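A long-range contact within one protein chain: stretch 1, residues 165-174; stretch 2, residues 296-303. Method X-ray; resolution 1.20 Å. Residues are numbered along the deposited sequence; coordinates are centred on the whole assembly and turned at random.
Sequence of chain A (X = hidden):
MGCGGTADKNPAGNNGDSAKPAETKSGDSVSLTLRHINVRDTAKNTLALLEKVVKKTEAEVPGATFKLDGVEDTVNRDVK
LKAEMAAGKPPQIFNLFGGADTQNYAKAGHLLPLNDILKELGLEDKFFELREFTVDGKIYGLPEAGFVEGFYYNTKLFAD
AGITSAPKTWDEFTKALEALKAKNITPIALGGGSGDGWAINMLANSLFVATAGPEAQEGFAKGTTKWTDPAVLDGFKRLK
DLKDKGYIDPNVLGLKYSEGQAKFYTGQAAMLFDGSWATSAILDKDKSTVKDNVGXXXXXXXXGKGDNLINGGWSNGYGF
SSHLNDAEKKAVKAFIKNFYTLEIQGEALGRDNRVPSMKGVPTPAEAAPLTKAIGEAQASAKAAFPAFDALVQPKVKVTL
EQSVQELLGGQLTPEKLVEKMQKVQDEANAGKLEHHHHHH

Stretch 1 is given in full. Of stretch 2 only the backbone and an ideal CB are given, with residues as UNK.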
# COMPACT_ATOMS: atom_id res chain seq x y z
N SER A 165 -19.69 2.53 -19.06
CA SER A 165 -19.56 3.24 -17.78
C SER A 165 -18.83 2.34 -16.79
O SER A 165 -18.84 1.12 -16.91
CB SER A 165 -20.93 3.63 -17.19
OG SER A 165 -21.75 2.49 -16.97
N ALA A 166 -18.23 2.95 -15.78
CA ALA A 166 -17.54 2.18 -14.76
C ALA A 166 -18.57 1.53 -13.83
O ALA A 166 -19.55 2.18 -13.46
CB ALA A 166 -16.63 3.10 -13.95
N PRO A 167 -18.40 0.26 -13.46
CA PRO A 167 -19.43 -0.41 -12.65
C PRO A 167 -19.49 0.17 -11.25
O PRO A 167 -18.45 0.37 -10.62
CB PRO A 167 -18.99 -1.87 -12.64
CG PRO A 167 -17.56 -1.86 -12.98
CD PRO A 167 -17.34 -0.67 -13.87
N LYS A 168 -20.71 0.44 -10.77
CA LYS A 168 -20.92 0.95 -9.42
C LYS A 168 -21.34 -0.15 -8.44
O LYS A 168 -21.14 0.00 -7.23
CB LYS A 168 -22.02 2.00 -9.40
CG LYS A 168 -21.71 3.23 -10.18
CD LYS A 168 -22.86 4.21 -10.03
CE LYS A 168 -22.90 5.26 -11.08
NZ LYS A 168 -22.87 4.61 -12.42
N THR A 169 -21.94 -1.22 -8.94
CA THR A 169 -22.45 -2.30 -8.11
C THR A 169 -21.80 -3.61 -8.54
O THR A 169 -21.24 -3.73 -9.63
CB THR A 169 -23.96 -2.46 -8.27
OG1 THR A 169 -24.20 -2.96 -9.59
CG2 THR A 169 -24.70 -1.14 -8.02
N TRP A 170 -21.87 -4.60 -7.64
CA TRP A 170 -21.29 -5.91 -7.93
C TRP A 170 -21.92 -6.52 -9.17
O TRP A 170 -21.22 -7.13 -9.99
CB TRP A 170 -21.44 -6.83 -6.71
CG TRP A 170 -20.83 -8.18 -6.92
CD1 TRP A 170 -21.47 -9.35 -7.24
CD2 TRP A 170 -19.43 -8.49 -6.88
NE1 TRP A 170 -20.56 -10.37 -7.38
CE2 TRP A 170 -19.30 -9.87 -7.17
CE3 TRP A 170 -18.27 -7.75 -6.64
CZ2 TRP A 170 -18.06 -10.51 -7.21
CZ3 TRP A 170 -17.05 -8.39 -6.66
CH2 TRP A 170 -16.95 -9.75 -6.96
N ASP A 171 -23.23 -6.35 -9.35
CA ASP A 171 -23.88 -6.93 -10.52
C ASP A 171 -23.40 -6.27 -11.81
O ASP A 171 -23.19 -6.96 -12.81
CB ASP A 171 -25.41 -6.85 -10.36
CG ASP A 171 -25.95 -7.91 -9.40
OD1 ASP A 171 -27.13 -7.81 -8.99
OD2 ASP A 171 -25.20 -8.85 -9.04
N GLU A 172 -23.18 -4.95 -11.79
CA GLU A 172 -22.62 -4.30 -12.97
C GLU A 172 -21.18 -4.76 -13.21
O GLU A 172 -20.75 -4.90 -14.35
CB GLU A 172 -22.67 -2.78 -12.81
CG GLU A 172 -24.07 -2.17 -12.79
CD GLU A 172 -24.09 -0.65 -12.54
OE1 GLU A 172 -23.09 -0.07 -12.08
OE2 GLU A 172 -25.14 -0.03 -12.79
N PHE A 173 -20.44 -4.99 -12.13
CA PHE A 173 -19.06 -5.45 -12.22
C PHE A 173 -19.00 -6.84 -12.85
O PHE A 173 -18.22 -7.07 -13.78
CB PHE A 173 -18.46 -5.43 -10.80
CG PHE A 173 -17.01 -5.85 -10.70
CD1 PHE A 173 -15.99 -5.07 -11.22
CD2 PHE A 173 -16.67 -7.01 -10.03
CE1 PHE A 173 -14.66 -5.46 -11.09
CE2 PHE A 173 -15.35 -7.39 -9.91
CZ PHE A 173 -14.35 -6.63 -10.44
N THR A 174 -19.82 -7.77 -12.36
CA THR A 174 -19.82 -9.10 -12.96
C THR A 174 -20.28 -9.05 -14.41
O THR A 174 -19.76 -9.80 -15.25
CB THR A 174 -20.65 -10.10 -12.13
OG1 THR A 174 -22.01 -9.68 -12.04
CG2 THR A 174 -20.12 -10.24 -10.71
N UNK A 296 -10.78 5.01 -13.57
CA UNK A 296 -10.65 4.45 -12.24
C UNK A 296 -12.02 4.32 -11.62
O UNK A 296 -12.88 5.19 -11.82
CB UNK A 296 -9.74 5.31 -11.36
N UNK A 297 -12.21 3.27 -10.82
CA UNK A 297 -13.41 3.16 -9.99
C UNK A 297 -13.06 2.46 -8.68
O UNK A 297 -12.23 1.55 -8.64
CB UNK A 297 -14.52 2.40 -10.73
N UNK A 298 -13.71 2.91 -7.61
CA UNK A 298 -13.55 2.24 -6.34
C UNK A 298 -14.28 0.90 -6.38
O UNK A 298 -15.11 0.62 -7.24
CB UNK A 298 -14.07 3.11 -5.20
N UNK A 299 -13.89 0.03 -5.46
CA UNK A 299 -14.46 -1.30 -5.40
C UNK A 299 -15.99 -1.20 -5.41
O UNK A 299 -16.55 -0.39 -4.67
CB UNK A 299 -13.97 -2.04 -4.16
N UNK A 300 -16.68 -1.98 -6.23
CA UNK A 300 -18.14 -1.82 -6.37
C UNK A 300 -18.93 -2.34 -5.16
O UNK A 300 -18.47 -3.17 -4.38
CB UNK A 300 -18.62 -2.55 -7.63
N UNK A 301 -20.16 -1.86 -5.05
CA UNK A 301 -21.01 -2.17 -3.90
C UNK A 301 -21.63 -3.56 -4.02
O UNK A 301 -22.33 -3.87 -5.00
CB UNK A 301 -22.11 -1.12 -3.76
N UNK A 302 -21.39 -4.39 -3.00
CA UNK A 302 -22.00 -5.72 -2.91
C UNK A 302 -23.34 -5.67 -2.18
O UNK A 302 -24.18 -6.56 -2.40
CB UNK A 302 -21.06 -6.69 -2.20
N UNK A 303 -23.57 -4.67 -1.34
CA UNK A 303 -24.78 -4.55 -0.55
C UNK A 303 -24.48 -4.89 0.90
O UNK A 303 -24.10 -6.03 1.19
CB UNK A 303 -25.88 -5.46 -1.10

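At position 296 the CA-to-CB bond points away from stretch 1, and nothing of that stretch lies within 5.5 Å of the ideal CB. The backbone is extended, so many residues would be compatible; the deposited one is Tyr 296, whose side chain makes no contact here.

Position 297 is the reverse case. Its CB points toward stretch 1, 3.9 Å from CB of Ala 166, and beyond it lie the ring of Pro 167 and the ring of Phe 173. This apolar surface offers no charge, so a large aliphatic or aromatic side chain would suit. The residue is Phe 297. With chi1 in the p well, Pro 167 lies over one face of the Phe 297 ring, its CD 3.8 Å from the centroid of that ring and nearly along its normal, a CH-pi contact. Ala 166 CB packs at 3.8 Å from Phe 297 CD1, and Phe 173 CD1 at 4.1 Å from Phe 297 CE2.

Position 298 points sideways with nothing of stretch 1 within 5.5 Å of its ideal CB, so stretch 1 restricts it little. It is Arg 298, whose guanidinium is bonded elsewhere in the structure; its backbone contributes more, because a water donates to both Arg 298 O and Pro 167 O, its O at 2.7 Å from each, and so links the two stretches.

At position 299 CB points away, and only a long side chain could reach back to the indole of Trp 170. Phe 299 does so, bringing CZ to 3.8 Å from Trp 170 CZ3.

Position 300 directs CB toward stretch 1, only 3.5 Å from C of Thr 169 for the ideal atom. A compact apolar residue would pack against the rings of both Trp 170 and Phe 173, and a phi of -74° is compatible with proline. Pro 300 occupies it: CG lies 3.8 Å from Phe 173 CG, in an off-centre CH-pi contact with that ring, and 4.2 Å from Trp 170 CE3.

The backbone of position 301 makes both hydrogen bonds of this position to stretch 1. Its N donates to Lys 168 O (3.0 Å, almost linear), and its O accepts from Trp 170 N (2.8 Å), forming a single bridge with Thr 169. CB points sideways, with the ideal CB 3.8 Å from Lys 168 O, and nothing there selects strongly, so several polar or apolar side chains would suit; Asn 301 uses its amide elsewhere in the structure.

At position 302 CB points sideways, 4.5 Å from CB of Trp 170; an aliphatic side chain would pack against the apolar Trp 170 side chain, and other medium-sized apolar residues would also suit. Ile 302 brings CG1 to 3.8 Å from Trp 170 CB.

Position 303 has phi/psi of 106/116°, where a CB would jam against the preceding carbonyl. Only glycine suits, and Gly 303 is found.

Stretch 2 296-303: YFRFPNIG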
# COMPACT_ATOMS: atom_id res chain seq x y z
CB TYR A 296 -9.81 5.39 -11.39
CG TYR A 296 -9.42 4.88 -10.03
CD1 TYR A 296 -8.27 4.12 -9.84
CD2 TYR A 296 -10.17 5.21 -8.90
CE1 TYR A 296 -7.88 3.71 -8.60
CE2 TYR A 296 -9.78 4.80 -7.64
CZ TYR A 296 -8.64 4.05 -7.50
OH TYR A 296 -8.24 3.70 -6.23
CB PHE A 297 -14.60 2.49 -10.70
CG PHE A 297 -14.34 1.12 -11.27
CD1 PHE A 297 -13.83 0.97 -12.55
CD2 PHE A 297 -14.66 -0.03 -10.54
CE1 PHE A 297 -13.63 -0.30 -13.10
CE2 PHE A 297 -14.45 -1.30 -11.08
CZ PHE A 297 -13.94 -1.43 -12.37
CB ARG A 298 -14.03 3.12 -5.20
CG ARG A 298 -15.50 3.21 -5.00
CD ARG A 298 -15.81 3.81 -3.60
NE ARG A 298 -17.21 4.20 -3.53
CZ ARG A 298 -17.68 5.40 -3.87
NH1 ARG A 298 -16.88 6.37 -4.28
NH2 ARG A 298 -18.98 5.61 -3.78
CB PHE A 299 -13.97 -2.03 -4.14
CG PHE A 299 -14.28 -3.49 -4.18
CD1 PHE A 299 -15.51 -3.97 -3.73
CD2 PHE A 299 -13.38 -4.40 -4.72
CE1 PHE A 299 -15.83 -5.31 -3.83
CE2 PHE A 299 -13.71 -5.73 -4.82
CZ PHE A 299 -14.93 -6.18 -4.37
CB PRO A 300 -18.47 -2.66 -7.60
CG PRO A 300 -17.38 -3.72 -7.62
CD PRO A 300 -16.15 -3.01 -7.15
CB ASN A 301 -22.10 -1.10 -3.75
CG ASN A 301 -21.55 0.25 -3.33
OD1 ASN A 301 -20.47 0.35 -2.75
ND2 ASN A 301 -22.27 1.31 -3.67
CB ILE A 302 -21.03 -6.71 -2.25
CG1 ILE A 302 -19.94 -7.11 -3.25
CG2 ILE A 302 -21.75 -7.97 -1.72
CD1 ILE A 302 -18.80 -7.91 -2.67
O HOH W 1 -17.54 1.31 -8.23
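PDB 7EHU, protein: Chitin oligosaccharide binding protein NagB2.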